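Local coordinates for 3'-5'-exonuclease (Saccharomyces cerevisiae, PDB 3E2V), which probably acts as a magnesium-dependent TatD-type nuclease that nicks double-stranded DNA and degrades it from the 3' to the 5' end, at residues Y119-V127 with F169-F180. Numbering follows the deposited sequence. Where two conformers were deposited one is given.
Sequences YNESLYAKV and FHYSSKEMQKVF
Y124 lays one face of its ring over the start of helix 174-187, where E175 CB sits 3.9 Å from the ring centroid in a CH-pi contact. The ring swings out to this position because CG is anti to the backbone N (chi1 -177°). M176, bent at chi2 (-74°), carries SD to the edge of the Y124 ring, near its plane, 4.2 Å from both L123 CB and V127 CG2. V127 CG1 meets the edge of the F180 ring, 4.1 Å from CZ. Replacing Y124 by an alanine would probably strip E175 CB of its CH-pi partner and open a gap beside M176 SD. N120 ND2 gives a weak, bent bond to H170 O (2.9 Å, 120°) and donates to a water that bridges to F169 O, while N120 OD1 accepts a hydrogen bond from N95 ND2. S173 OG caps helix 174-187 by accepting from M176 N, and a water links that hydroxyl to N120 O and Y124 N. E121 OE1 and E175 OE1 lie 4.6 Å apart and both accept from one water, which probably eases their repulsion. In this TIM-barrel fold, helix 118-129 thus packs on helix 174-187 through apolar side chains, whereas its tie to the preceding loop, made largely by waters on backbone atoms, probably depends on few side chains beyond N120 and S173.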
# COMPACT_ATOMS: atom_id res chain seq x y z
N TYR A 119 2.89 -27.84 -5.62
CA TYR A 119 2.03 -27.46 -4.52
C TYR A 119 1.13 -26.28 -4.91
O TYR A 119 -0.09 -26.35 -4.74
CB TYR A 119 2.88 -27.09 -3.30
CG TYR A 119 2.05 -26.57 -2.16
CD1 TYR A 119 1.34 -27.43 -1.34
CD2 TYR A 119 1.96 -25.19 -1.93
CE1 TYR A 119 0.56 -26.95 -0.29
CE2 TYR A 119 1.19 -24.70 -0.88
CZ TYR A 119 0.49 -25.58 -0.07
OH TYR A 119 -0.28 -25.10 0.96
N ASN A 120 1.73 -25.21 -5.43
CA ASN A 120 0.96 -24.02 -5.79
C ASN A 120 -0.11 -24.33 -6.82
O ASN A 120 -1.24 -23.83 -6.74
CB ASN A 120 1.87 -22.91 -6.31
CG ASN A 120 2.76 -22.31 -5.23
OD1 ASN A 120 2.48 -22.42 -4.05
ND2 ASN A 120 3.83 -21.66 -5.66
N GLU A 121 0.26 -25.15 -7.81
CA GLU A 121 -0.62 -25.48 -8.93
C GLU A 121 -1.76 -26.38 -8.47
O GLU A 121 -2.87 -26.32 -9.04
CB GLU A 121 0.19 -26.13 -10.06
CG GLU A 121 -0.57 -26.41 -11.36
CD GLU A 121 -1.22 -25.17 -11.97
OE1 GLU A 121 -0.73 -24.04 -11.75
OE2 GLU A 121 -2.23 -25.33 -12.69
N SER A 122 -1.52 -27.16 -7.42
CA SER A 122 -2.52 -28.11 -6.94
C SER A 122 -3.62 -27.49 -6.10
O SER A 122 -4.67 -28.10 -5.90
CB SER A 122 -1.84 -29.19 -6.09
OG SER A 122 -1.45 -28.67 -4.82
N LEU A 123 -3.38 -26.29 -5.58
CA LEU A 123 -4.23 -25.77 -4.50
C LEU A 123 -5.63 -25.39 -4.94
O LEU A 123 -6.60 -25.66 -4.22
CB LEU A 123 -3.55 -24.61 -3.78
CG LEU A 123 -2.35 -24.92 -2.87
CD1 LEU A 123 -1.91 -23.65 -2.20
CD2 LEU A 123 -2.67 -25.99 -1.84
N TYR A 124 -5.74 -24.76 -6.10
CA TYR A 124 -7.06 -24.30 -6.54
C TYR A 124 -8.06 -25.44 -6.64
O TYR A 124 -9.15 -25.36 -6.09
CB TYR A 124 -6.99 -23.55 -7.87
CG TYR A 124 -8.34 -23.01 -8.27
CD1 TYR A 124 -9.02 -22.13 -7.44
CD2 TYR A 124 -8.93 -23.38 -9.48
CE1 TYR A 124 -10.26 -21.63 -7.79
CE2 TYR A 124 -10.18 -22.87 -9.84
CZ TYR A 124 -10.83 -22.00 -8.99
OH TYR A 124 -12.08 -21.48 -9.31
N ALA A 125 -7.67 -26.51 -7.34
CA ALA A 125 -8.57 -27.64 -7.53
C ALA A 125 -8.95 -28.26 -6.19
O ALA A 125 -10.08 -28.71 -6.02
CB ALA A 125 -7.95 -28.69 -8.46
N LYS A 126 -8.01 -28.25 -5.23
CA LYS A 126 -8.25 -28.81 -3.90
C LYS A 126 -9.22 -27.95 -3.09
O LYS A 126 -10.06 -28.47 -2.36
CB LYS A 126 -6.93 -29.04 -3.13
CG LYS A 126 -6.08 -30.19 -3.73
CD LYS A 126 -4.88 -30.61 -2.86
CE LYS A 126 -3.80 -29.53 -2.72
NZ LYS A 126 -2.47 -30.09 -2.28
N VAL A 127 -9.12 -26.63 -3.24
CA VAL A 127 -10.05 -25.73 -2.56
C VAL A 127 -11.46 -25.89 -3.12
O VAL A 127 -12.43 -25.99 -2.36
CB VAL A 127 -9.59 -24.25 -2.70
CG1 VAL A 127 -10.67 -23.29 -2.23
CG2 VAL A 127 -8.31 -24.02 -1.91
N PHE A 169 3.93 -15.59 -9.70
CA PHE A 169 3.27 -16.89 -9.77
C PHE A 169 4.05 -17.97 -9.03
O PHE A 169 3.50 -19.04 -8.76
CB PHE A 169 3.04 -17.33 -11.23
CG PHE A 169 1.98 -16.56 -11.95
CD1 PHE A 169 0.80 -16.17 -11.31
CD2 PHE A 169 2.14 -16.26 -13.29
CE1 PHE A 169 -0.16 -15.46 -12.00
CE2 PHE A 169 1.16 -15.56 -13.99
CZ PHE A 169 0.01 -15.18 -13.35
N HIS A 170 5.30 -17.67 -8.66
CA HIS A 170 6.04 -18.60 -7.81
C HIS A 170 5.53 -18.64 -6.37
O HIS A 170 5.83 -19.59 -5.64
CB HIS A 170 7.55 -18.38 -7.88
CG HIS A 170 7.99 -17.00 -7.52
ND1 HIS A 170 7.72 -15.91 -8.31
CD2 HIS A 170 8.73 -16.55 -6.49
CE1 HIS A 170 8.27 -14.84 -7.77
NE2 HIS A 170 8.88 -15.20 -6.66
N TYR A 171 4.76 -17.62 -5.99
CA TYR A 171 4.14 -17.56 -4.66
C TYR A 171 2.71 -18.11 -4.64
O TYR A 171 2.29 -18.70 -3.64
CB TYR A 171 4.13 -16.13 -4.14
CG TYR A 171 5.47 -15.59 -3.70
CD1 TYR A 171 6.41 -16.41 -3.07
CD2 TYR A 171 5.78 -14.25 -3.88
CE1 TYR A 171 7.65 -15.90 -2.64
CE2 TYR A 171 7.01 -13.73 -3.46
CZ TYR A 171 7.93 -14.56 -2.84
OH TYR A 171 9.14 -14.04 -2.43
N SER A 172 1.97 -17.88 -5.72
CA SER A 172 0.57 -18.31 -5.78
C SER A 172 0.13 -18.41 -7.23
O SER A 172 0.58 -17.63 -8.06
CB SER A 172 -0.31 -17.31 -5.03
OG SER A 172 -0.16 -16.02 -5.59
N SER A 173 -0.74 -19.37 -7.52
CA SER A 173 -1.24 -19.51 -8.87
C SER A 173 -2.18 -18.39 -9.29
O SER A 173 -2.81 -17.73 -8.44
CB SER A 173 -1.98 -20.84 -9.01
OG SER A 173 -3.18 -20.80 -8.27
N LYS A 174 -2.30 -18.18 -10.60
CA LYS A 174 -3.25 -17.20 -11.11
C LYS A 174 -4.66 -17.45 -10.59
O LYS A 174 -5.37 -16.52 -10.20
CB LYS A 174 -3.23 -17.20 -12.65
CG LYS A 174 -4.07 -16.09 -13.25
CD LYS A 174 -3.90 -15.99 -14.78
CE LYS A 174 -4.65 -17.06 -15.51
NZ LYS A 174 -4.41 -16.92 -16.99
N GLU A 175 -5.07 -18.71 -10.60
CA GLU A 175 -6.44 -19.04 -10.19
C GLU A 175 -6.66 -18.72 -8.71
O GLU A 175 -7.71 -18.18 -8.31
CB GLU A 175 -6.72 -20.53 -10.47
CG GLU A 175 -6.72 -20.96 -11.95
CD GLU A 175 -5.34 -20.90 -12.64
OE1 GLU A 175 -4.29 -21.16 -12.01
OE2 GLU A 175 -5.31 -20.59 -13.85
N MET A 176 -5.67 -19.03 -7.87
CA MET A 176 -5.78 -18.72 -6.44
C MET A 176 -5.82 -17.21 -6.22
O MET A 176 -6.57 -16.71 -5.37
CB MET A 176 -4.65 -19.35 -5.66
CG MET A 176 -4.81 -20.87 -5.41
SD MET A 176 -6.07 -21.33 -4.16
CE MET A 176 -5.38 -20.56 -2.69
N GLN A 177 -5.01 -16.47 -6.98
CA GLN A 177 -5.03 -15.01 -6.87
C GLN A 177 -6.39 -14.45 -7.23
O GLN A 177 -6.96 -13.61 -6.52
CB GLN A 177 -3.96 -14.38 -7.75
CG GLN A 177 -2.52 -14.65 -7.29
CD GLN A 177 -1.51 -13.81 -8.04
OE1 GLN A 177 -1.84 -12.73 -8.56
NE2 GLN A 177 -0.27 -14.28 -8.08
N LYS A 178 -6.93 -14.88 -8.37
CA LYS A 178 -8.19 -14.31 -8.85
C LYS A 178 -9.32 -14.64 -7.88
O LYS A 178 -10.14 -13.77 -7.54
CB LYS A 178 -8.51 -14.83 -10.26
CG LYS A 178 -7.63 -14.20 -11.33
CD LYS A 178 -7.74 -14.97 -12.66
CE LYS A 178 -9.02 -14.67 -13.39
NZ LYS A 178 -9.12 -15.63 -14.56
N VAL A 179 -9.40 -15.90 -7.45
CA VAL A 179 -10.50 -16.29 -6.56
C VAL A 179 -10.49 -15.51 -5.24
O VAL A 179 -11.53 -15.01 -4.80
CB VAL A 179 -10.53 -17.80 -6.29
CG1 VAL A 179 -11.62 -18.14 -5.29
CG2 VAL A 179 -10.78 -18.56 -7.58
N PHE A 180 -9.32 -15.42 -4.60
CA PHE A 180 -9.26 -14.80 -3.28
C PHE A 180 -9.18 -13.27 -3.30
O PHE A 180 -9.54 -12.64 -2.33
CB PHE A 180 -8.23 -15.50 -2.40
CG PHE A 180 -8.68 -16.86 -2.00
CD1 PHE A 180 -9.70 -17.00 -1.06
CD2 PHE A 180 -8.20 -18.00 -2.64
CE1 PHE A 180 -10.20 -18.27 -0.72
CE2 PHE A 180 -8.69 -19.27 -2.32
CZ PHE A 180 -9.69 -19.40 -1.37
O HOH W 1 -1.19 -21.19 -5.26
O HOH W 2 -3.69 -23.43 -7.84
O HOH W 3 4.20 -21.74 -8.38
O HOH W 4 -4.14 -23.59 -10.60
O HOH W 5 -1.92 -21.91 -12.93